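ATP-dependent protease (Xanthomonas campestris pv. campestris, PDB 7CAY) probably serves in substrate recognition, being homologous to the N-terminal substrate-binding domain of the Lon ATP-dependent protease. Local coordinates at residues F11-I23 against W159-L173. Numbering follows the deposited sequence.
Sequences FPLHSVLLPGATI and WRLAELLPLSEGQRL
Arg160 NH1 meets a lone pair of Pro19 O at 2.6 Å, in the carbonyl plane, one of two hydrogen bonds by which the loop between strands 6-13 and 22-27 of a Lon N-terminal domain is held to the C-terminal helices 154-164 and 169-177. The junction is a worked example of a β-domain loop docking on a helical subdomain through two backbone polar groups, Val16 N and Pro19 O, with Leu18 between them and the Val16 and Pro19 side chains packing beside them. The type II turn Leu18-Ala21 presents Pro19 O to Arg160, whose bent chain brings the guanidinium back toward the loop. Its NH2 forms a salt bridge with Glu163 OE1 at 2.9 Å, which helps fix the guanidinium plane.

Pro19 crosses the indole of Trp159 obliquely with its CG-CD edge down, a CH-pi contact that sets CD 3.5 Å above the centre of the six-membered ring and CG nearest CE2; the ring's NE1 is bonded to Asp116. Leu18 pushes CD1 into helix 154-164, 3.7 Å from Ala162 CB and close to Glu163 N. Arg172 runs extended behind it, giving NH1 to Glu163 O and NE to Leu167 O and so tying helix 169-177 to the last turn of helix 154-164 and to the connection between them.

Val16 N supplies the second bond, donating to Glu169 OE2 over 2.8 Å. Glu169 reaches it because its chain bends at chi2 (-39°), and OE2 is met nearly along its C-O axis. Beside this bond, Val16 CG2 rests on Arg172 CB at 3.6 Å.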
ATOM      1  N   PHE A  11       3.500   2.915   9.499  1.00 60.75           N
ATOM      2  CA  PHE A  11       2.896   4.242   9.522  1.00 61.86           C
ATOM      3  C   PHE A  11       1.389   4.125   9.378  1.00 64.98           C
ATOM      4  O   PHE A  11       0.909   3.481   8.434  1.00 63.66           O
ATOM      5  CB  PHE A  11       3.460   5.115   8.405  1.00 63.60           C
ATOM      6  CG  PHE A  11       4.746   5.803   8.764  1.00 64.68           C
ATOM      7  CD1 PHE A  11       5.800   5.086   9.304  1.00 65.67           C
ATOM      8  CD2 PHE A  11       4.902   7.165   8.559  1.00 65.43           C
ATOM      9  CE1 PHE A  11       6.985   5.714   9.637  1.00 66.61           C
ATOM     10  CE2 PHE A  11       6.089   7.799   8.886  1.00 66.10           C
ATOM     11  CZ  PHE A  11       7.130   7.072   9.427  1.00 66.80           C
ATOM     12  N   PRO A  12       0.621   4.724  10.281  1.00 64.21           N
ATOM     13  CA  PRO A  12      -0.837   4.549  10.253  1.00 64.33           C
ATOM     14  C   PRO A  12      -1.549   5.532   9.335  1.00 64.00           C
ATOM     15  O   PRO A  12      -1.435   6.750   9.513  1.00 64.44           O
ATOM     16  CB  PRO A  12      -1.228   4.776  11.716  1.00 65.08           C
ATOM     17  CG  PRO A  12      -0.214   5.770  12.206  1.00 65.15           C
ATOM     18  CD  PRO A  12       1.071   5.479  11.464  1.00 64.77           C
ATOM     19  N   LEU A  13      -2.298   5.017   8.362  1.00 60.63           N
ATOM     20  CA  LEU A  13      -3.062   5.849   7.444  1.00 57.84           C
ATOM     21  C   LEU A  13      -4.521   5.417   7.438  1.00 57.11           C
ATOM     22  O   LEU A  13      -4.838   4.239   7.620  1.00 56.06           O
ATOM     23  CB  LEU A  13      -2.506   5.786   6.013  1.00 57.18           C
ATOM     24  CG  LEU A  13      -1.064   6.231   5.756  1.00 57.89           C
ATOM     25  CD1 LEU A  13      -0.887   6.526   4.286  1.00 59.44           C
ATOM     26  CD2 LEU A  13      -0.681   7.443   6.582  1.00 58.65           C
ATOM     27  N   HIS A  14      -5.410   6.385   7.215  1.00 62.03           N
ATOM     28  CA  HIS A  14      -6.844   6.134   7.131  1.00 60.69           C
ATOM     29  C   HIS A  14      -7.273   5.618   5.767  1.00 55.81           C
ATOM     30  O   HIS A  14      -8.462   5.676   5.433  1.00 54.18           O
ATOM     31  CB  HIS A  14      -7.622   7.405   7.479  1.00 61.99           C
ATOM     32  CG  HIS A  14      -7.543   7.781   8.926  1.00 61.47           C
ATOM     33  ND1 HIS A  14      -8.377   7.240   9.881  1.00 62.03           N
ATOM     34  CD2 HIS A  14      -6.726   8.638   9.582  1.00 61.45           C
ATOM     35  CE1 HIS A  14      -8.081   7.754  11.061  1.00 62.13           C
ATOM     36  NE2 HIS A  14      -7.082   8.603  10.908  1.00 61.79           N
ATOM     37  N   SER A  15      -6.326   5.116   4.980  1.00 56.40           N
ATOM     38  CA  SER A  15      -6.603   4.573   3.660  1.00 54.12           C
ATOM     39  C   SER A  15      -5.473   3.626   3.296  1.00 52.59           C
ATOM     40  O   SER A  15      -4.307   3.918   3.571  1.00 53.86           O
ATOM     41  CB  SER A  15      -6.732   5.682   2.615  1.00 53.64           C
ATOM     42  OG  SER A  15      -5.560   6.478   2.595  1.00 53.19           O
ATOM     43  N   VAL A  16      -5.819   2.492   2.688  1.00 51.26           N
ATOM     44  CA  VAL A  16      -4.788   1.537   2.312  1.00 51.08           C
ATOM     45  C   VAL A  16      -3.989   2.090   1.136  1.00 51.59           C
ATOM     46  O   VAL A  16      -4.490   2.881   0.320  1.00 51.43           O
ATOM     47  CB  VAL A  16      -5.394   0.161   1.974  1.00 52.56           C
ATOM     48  CG1 VAL A  16      -6.553  -0.153   2.911  1.00 52.61           C
ATOM     49  CG2 VAL A  16      -5.831   0.094   0.520  1.00 53.46           C
ATOM     50  N   LEU A  17      -2.724   1.698   1.066  1.00 53.77           N
ATOM     51  CA  LEU A  17      -1.855   2.041  -0.050  1.00 53.77           C
ATOM     52  C   LEU A  17      -1.732   0.823  -0.956  1.00 55.85           C
ATOM     53  O   LEU A  17      -1.205  -0.213  -0.540  1.00 55.36           O
ATOM     54  CB  LEU A  17      -0.479   2.489   0.441  1.00 51.85           C
ATOM     55  CG  LEU A  17       0.506   2.840  -0.674  1.00 51.54           C
ATOM     56  CD1 LEU A  17      -0.058   3.944  -1.561  1.00 51.16           C
ATOM     57  CD2 LEU A  17       1.845   3.250  -0.092  1.00 51.05           C
ATOM     58  N   LEU A  18      -2.231   0.942  -2.173  1.00 55.94           N
ATOM     59  CA  LEU A  18      -2.134  -0.172  -3.097  1.00 57.55           C
ATOM     60  C   LEU A  18      -0.738  -0.220  -3.716  1.00 57.30           C
ATOM     61  O   LEU A  18      -0.068   0.810  -3.833  1.00 56.65           O
ATOM     62  CB  LEU A  18      -3.185  -0.047  -4.192  1.00 58.94           C
ATOM     63  CG  LEU A  18      -4.621   0.143  -3.701  1.00 58.32           C
ATOM     64  CD1 LEU A  18      -5.568   0.314  -4.876  1.00 60.17           C
ATOM     65  CD2 LEU A  18      -5.050  -1.021  -2.828  1.00 57.09           C
ATOM     66  N   PRO A  19      -0.268  -1.408  -4.096  1.00 57.51           N
ATOM     67  CA  PRO A  19       1.053  -1.505  -4.729  1.00 59.55           C
ATOM     68  C   PRO A  19       1.106  -0.708  -6.025  1.00 61.95           C
ATOM     69  O   PRO A  19       0.164  -0.710  -6.820  1.00 62.89           O
ATOM     70  CB  PRO A  19       1.214  -3.008  -4.981  1.00 60.69           C
ATOM     71  CG  PRO A  19       0.328  -3.653  -3.969  1.00 58.70           C
ATOM     72  CD  PRO A  19      -0.848  -2.735  -3.826  1.00 57.10           C
ATOM     73  N   GLY A  20       2.225  -0.015  -6.227  1.00 61.31           N
ATOM     74  CA  GLY A  20       2.413   0.787  -7.419  1.00 63.13           C
ATOM     75  C   GLY A  20       1.770   2.156  -7.334  1.00 62.65           C
ATOM     76  O   GLY A  20       2.207   3.098  -8.002  1.00 63.74           O
ATOM     77  N   ALA A  21       0.729   2.280  -6.513  1.00 62.67           N
ATOM     78  CA  ALA A  21       0.058   3.557  -6.339  1.00 62.35           C
ATOM     79  C   ALA A  21       0.930   4.514  -5.533  1.00 61.10           C
ATOM     80  O   ALA A  21       1.862   4.111  -4.830  1.00 57.93           O
ATOM     81  CB  ALA A  21      -1.292   3.367  -5.651  1.00 61.12           C
ATOM     82  N   THR A  22       0.612   5.802  -5.643  1.00 63.48           N
ATOM     83  CA  THR A  22       1.400   6.858  -5.026  1.00 63.27           C
ATOM     84  C   THR A  22       0.533   7.706  -4.107  1.00 62.62           C
ATOM     85  O   THR A  22      -0.648   7.942  -4.378  1.00 61.50           O
ATOM     86  CB  THR A  22       2.043   7.768  -6.072  1.00 64.59           C
ATOM     87  OG1 THR A  22       1.052   8.661  -6.591  1.00 65.87           O
ATOM     88  CG2 THR A  22       2.612   6.948  -7.210  1.00 65.83           C
ATOM     89  N   ILE A  23       1.143   8.170  -3.017  1.00 61.77           N
ATOM     90  CA  ILE A  23       0.504   9.087  -2.082  1.00 63.14           C
ATOM     91  C   ILE A  23       1.540  10.083  -1.585  1.00 63.88           C
ATOM     92  O   ILE A  23       2.742   9.803  -1.554  1.00 64.55           O
ATOM     93  CB  ILE A  23      -0.139   8.364  -0.879  1.00 62.31           C
ATOM     94  CG1 ILE A  23       0.914   7.535  -0.142  1.00 62.24           C
ATOM     95  CG2 ILE A  23      -1.320   7.513  -1.320  1.00 63.15           C
ATOM     96  CD1 ILE A  23       0.367   6.737   1.004  1.00 60.80           C
ATOM     97  N   TRP A 159      -4.464  -3.888  -9.523  1.00 66.37           N
ATOM     98  CA  TRP A 159      -4.086  -2.784  -8.649  1.00 64.44           C
ATOM     99  C   TRP A 159      -4.512  -1.429  -9.201  1.00 67.16           C
ATOM    100  O   TRP A 159      -4.674  -0.484  -8.425  1.00 66.23           O
ATOM    101  CB  TRP A 159      -2.573  -2.785  -8.408  1.00 63.75           C
ATOM    102  CG  TRP A 159      -2.048  -3.968  -7.626  1.00 63.10           C
ATOM    103  CD1 TRP A 159      -0.956  -4.729  -7.932  1.00 64.66           C
ATOM    104  CD2 TRP A 159      -2.584  -4.511  -6.409  1.00 60.97           C
ATOM    105  NE1 TRP A 159      -0.783  -5.713  -6.989  1.00 63.91           N
ATOM    106  CE2 TRP A 159      -1.767  -5.601  -6.043  1.00 61.40           C
ATOM    107  CE3 TRP A 159      -3.676  -4.184  -5.595  1.00 57.52           C
ATOM    108  CZ2 TRP A 159      -2.005  -6.362  -4.900  1.00 59.23           C
ATOM    109  CZ3 TRP A 159      -3.913  -4.944  -4.469  1.00 56.04           C
ATOM    110  CH2 TRP A 159      -3.082  -6.020  -4.130  1.00 56.86           C
ATOM    111  N   ARG A 160      -4.696  -1.308 -10.517  1.00 64.24           N
ATOM    112  CA  ARG A 160      -5.024  -0.012 -11.102  1.00 65.94           C
ATOM    113  C   ARG A 160      -6.519   0.274 -11.029  1.00 64.25           C
ATOM    114  O   ARG A 160      -6.929   1.380 -10.657  1.00 62.77           O
ATOM    115  CB  ARG A 160      -4.532   0.054 -12.549  1.00 70.31           C
ATOM    116  CG  ARG A 160      -3.019   0.061 -12.679  1.00 71.86           C
ATOM    117  CD  ARG A 160      -2.401   1.266 -11.986  1.00 71.47           C
ATOM    118  NE  ARG A 160      -1.263   0.880 -11.159  1.00 72.08           N
ATOM    119  CZ  ARG A 160      -1.319   0.732  -9.838  1.00 72.26           C
ATOM    120  NH1 ARG A 160      -0.236   0.375  -9.163  1.00 72.63           N
ATOM    121  NH2 ARG A 160      -2.456   0.949  -9.191  1.00 71.57           N
ATOM    122  N   LEU A 161      -7.349  -0.708 -11.399  1.00 66.11           N
ATOM    123  CA  LEU A 161      -8.794  -0.535 -11.275  1.00 66.48           C
ATOM    124  C   LEU A 161      -9.196  -0.293  -9.828  1.00 65.67           C
ATOM    125  O   LEU A 161     -10.059   0.549  -9.545  1.00 66.09           O
ATOM    126  CB  LEU A 161      -9.522  -1.756 -11.835  1.00 67.30           C
ATOM    127  CG  LEU A 161      -9.742  -1.805 -13.345  1.00 69.01           C
ATOM    128  CD1 LEU A 161     -10.578  -3.020 -13.706  1.00 70.57           C
ATOM    129  CD2 LEU A 161     -10.415  -0.529 -13.814  1.00 69.44           C
ATOM    130  N   ALA A 162      -8.576  -1.023  -8.897  1.00 66.96           N
ATOM    131  CA  ALA A 162      -8.845  -0.821  -7.478  1.00 64.10           C
ATOM    132  C   ALA A 162      -8.574   0.614  -7.051  1.00 62.97           C
ATOM    133  O   ALA A 162      -9.282   1.152  -6.193  1.00 63.43           O
ATOM    134  CB  ALA A 162      -8.004  -1.791  -6.650  1.00 62.18           C
ATOM    135  N   GLU A 163      -7.564   1.251  -7.643  1.00 62.73           N
ATOM    136  CA  GLU A 163      -7.235   2.627  -7.293  1.00 62.51           C
ATOM    137  C   GLU A 163      -8.232   3.615  -7.890  1.00 63.21           C
ATOM    138  O   GLU A 163      -8.669   4.547  -7.205  1.00 62.37           O
ATOM    139  CB  GLU A 163      -5.815   2.948  -7.759  1.00 64.63           C
ATOM    140  CG  GLU A 163      -5.288   4.297  -7.309  1.00 66.21           C
ATOM    141  CD  GLU A 163      -3.889   4.573  -7.823  1.00 69.14           C
ATOM    142  OE1 GLU A 163      -3.264   3.643  -8.377  1.00 70.40           O
ATOM    143  OE2 GLU A 163      -3.418   5.722  -7.677  1.00 70.08           O
ATOM    144  N   LEU A 164      -8.619   3.420  -9.152  1.00 63.54           N
ATOM    145  CA  LEU A 164      -9.462   4.397  -9.835  1.00 64.62           C
ATOM    146  C   LEU A 164     -10.931   4.258  -9.452  1.00 65.17           C
ATOM    147  O   LEU A 164     -11.627   5.266  -9.294  1.00 66.89           O
ATOM    148  CB  LEU A 164      -9.296   4.262 -11.348  1.00 65.97           C
ATOM    149  CG  LEU A 164      -8.359   5.250 -12.050  1.00 66.40           C
ATOM    150  CD1 LEU A 164      -7.043   5.388 -11.304  1.00 63.68           C
ATOM    151  CD2 LEU A 164      -8.115   4.809 -13.486  1.00 69.44           C
ATOM    152  N   LEU A 165     -11.421   3.030  -9.306  1.00 66.87           N
ATOM    153  CA  LEU A 165     -12.831   2.814  -9.027  1.00 66.71           C
ATOM    154  C   LEU A 165     -13.171   3.224  -7.593  1.00 65.17           C
ATOM    155  O   LEU A 165     -12.372   3.028  -6.675  1.00 63.14           O
ATOM    156  CB  LEU A 165     -13.196   1.351  -9.250  1.00 66.71           C
ATOM    157  CG  LEU A 165     -13.418   0.962 -10.712  1.00 68.48           C
ATOM    158  CD1 LEU A 165     -13.180  -0.521 -10.927  1.00 68.75           C
ATOM    159  CD2 LEU A 165     -14.826   1.345 -11.148  1.00 70.40           C
ATOM    160  N   PRO A 166     -14.364   3.795  -7.377  1.00 65.66           N
ATOM    161  CA  PRO A 166     -14.736   4.335  -6.049  1.00 65.57           C
ATOM    162  C   PRO A 166     -15.065   3.234  -5.052  1.00 65.13           C
ATOM    163  O   PRO A 166     -16.218   3.013  -4.673  1.00 66.92           O
ATOM    164  CB  PRO A 166     -15.952   5.204  -6.377  1.00 66.43           C
ATOM    165  CG  PRO A 166     -16.578   4.543  -7.555  1.00 68.12           C
ATOM    166  CD  PRO A 166     -15.444   3.974  -8.369  1.00 68.03           C
ATOM    167  N   LEU A 167     -14.027   2.533  -4.619  1.00 62.72           N
ATOM    168  CA  LEU A 167     -14.171   1.435  -3.680  1.00 62.37           C
ATOM    169  C   LEU A 167     -14.031   1.935  -2.249  1.00 62.51           C
ATOM    170  O   LEU A 167     -13.318   2.905  -1.973  1.00 61.89           O
ATOM    171  CB  LEU A 167     -13.124   0.357  -3.951  1.00 62.24           C
ATOM    172  CG  LEU A 167     -13.059  -0.257  -5.350  1.00 63.80           C
ATOM    173  CD1 LEU A 167     -11.871  -1.198  -5.440  1.00 63.27           C
ATOM    174  CD2 LEU A 167     -14.351  -0.984  -5.687  1.00 65.42           C
ATOM    175  N   SER A 168     -14.712   1.252  -1.334  1.00 60.67           N
ATOM    176  CA  SER A 168     -14.557   1.560   0.077  1.00 59.41           C
ATOM    177  C   SER A 168     -13.186   1.103   0.563  1.00 56.81           C
ATOM    178  O   SER A 168     -12.564   0.204  -0.008  1.00 57.99           O
ATOM    179  CB  SER A 168     -15.652   0.889   0.907  1.00 59.74           C
ATOM    180  OG  SER A 168     -15.373  -0.485   1.109  1.00 59.62           O
ATOM    181  N   GLU A 169     -12.714   1.739   1.638  1.00 55.88           N
ATOM    182  CA  GLU A 169     -11.420   1.364   2.198  1.00 53.93           C
ATOM    183  C   GLU A 169     -11.414  -0.086   2.664  1.00 53.98           C
ATOM    184  O   GLU A 169     -10.369  -0.745   2.629  1.00 53.73           O
ATOM    185  CB  GLU A 169     -11.048   2.299   3.348  1.00 53.69           C
ATOM    186  CG  GLU A 169     -10.492   3.632   2.891  1.00 54.17           C
ATOM    187  CD  GLU A 169      -9.590   3.489   1.683  1.00 55.14           C
ATOM    188  OE1 GLU A 169      -9.990   3.932   0.586  1.00 56.73           O
ATOM    189  OE2 GLU A 169      -8.490   2.916   1.821  1.00 54.74           O
ATOM    190  N   GLY A 170     -12.566  -0.599   3.096  1.00 54.45           N
ATOM    191  CA  GLY A 170     -12.653  -2.013   3.413  1.00 54.08           C
ATOM    192  C   GLY A 170     -12.465  -2.887   2.189  1.00 53.34           C
ATOM    193  O   GLY A 170     -11.734  -3.880   2.232  1.00 53.46           O
ATOM    194  N   GLN A 171     -13.117  -2.526   1.080  1.00 54.69           N
ATOM    195  CA  GLN A 171     -12.962  -3.289  -0.155  1.00 54.40           C
ATOM    196  C   GLN A 171     -11.523  -3.251  -0.652  1.00 54.01           C
ATOM    197  O   GLN A 171     -10.998  -4.258  -1.139  1.00 53.85           O
ATOM    198  CB  GLN A 171     -13.916  -2.754  -1.222  1.00 55.29           C
ATOM    199  CG  GLN A 171     -15.387  -2.947  -0.886  1.00 56.31           C
ATOM    200  CD  GLN A 171     -16.305  -2.240  -1.859  1.00 57.83           C
ATOM    201  OE1 GLN A 171     -15.853  -1.481  -2.716  1.00 58.44           O
ATOM    202  NE2 GLN A 171     -17.604  -2.484  -1.732  1.00 58.72           N
ATOM    203  N   ARG A 172     -10.864  -2.098  -0.535  1.00 51.39           N
ATOM    204  CA  ARG A 172      -9.467  -2.015  -0.942  1.00 52.45           C
ATOM    205  C   ARG A 172      -8.568  -2.815  -0.009  1.00 49.84           C
ATOM    206  O   ARG A 172      -7.537  -3.342  -0.442  1.00 48.99           O
ATOM    207  CB  ARG A 172      -9.028  -0.552  -1.002  1.00 54.07           C
ATOM    208  CG  ARG A 172      -9.994   0.322  -1.779  1.00 57.80           C
ATOM    209  CD  ARG A 172      -9.340   1.586  -2.302  1.00 61.02           C
ATOM    210  NE  ARG A 172     -10.279   2.357  -3.113  1.00 65.85           N
ATOM    211  CZ  ARG A 172      -9.922   3.215  -4.064  1.00 69.46           C
ATOM    212  NH1 ARG A 172      -8.640   3.410  -4.339  1.00 70.30           N
ATOM    213  NH2 ARG A 172     -10.850   3.870  -4.749  1.00 71.72           N
ATOM    214  N   LEU A 173      -8.947  -2.925   1.267  1.00 52.65           N
ATOM    215  CA  LEU A 173      -8.187  -3.750   2.201  1.00 52.22           C
ATOM    216  C   LEU A 173      -8.338  -5.230   1.877  1.00 54.00           C
ATOM    217  O   LEU A 173      -7.379  -6.001   2.001  1.00 53.82           O
ATOM    218  CB  LEU A 173      -8.642  -3.465   3.634  1.00 51.09           C
ATOM    219  CG  LEU A 173      -8.035  -4.317   4.750  1.00 50.00           C
ATOM    220  CD1 LEU A 173      -6.545  -4.050   4.896  1.00 49.10           C
ATOM    221  CD2 LEU A 173      -8.759  -4.062   6.058  1.00 49.20           C
TER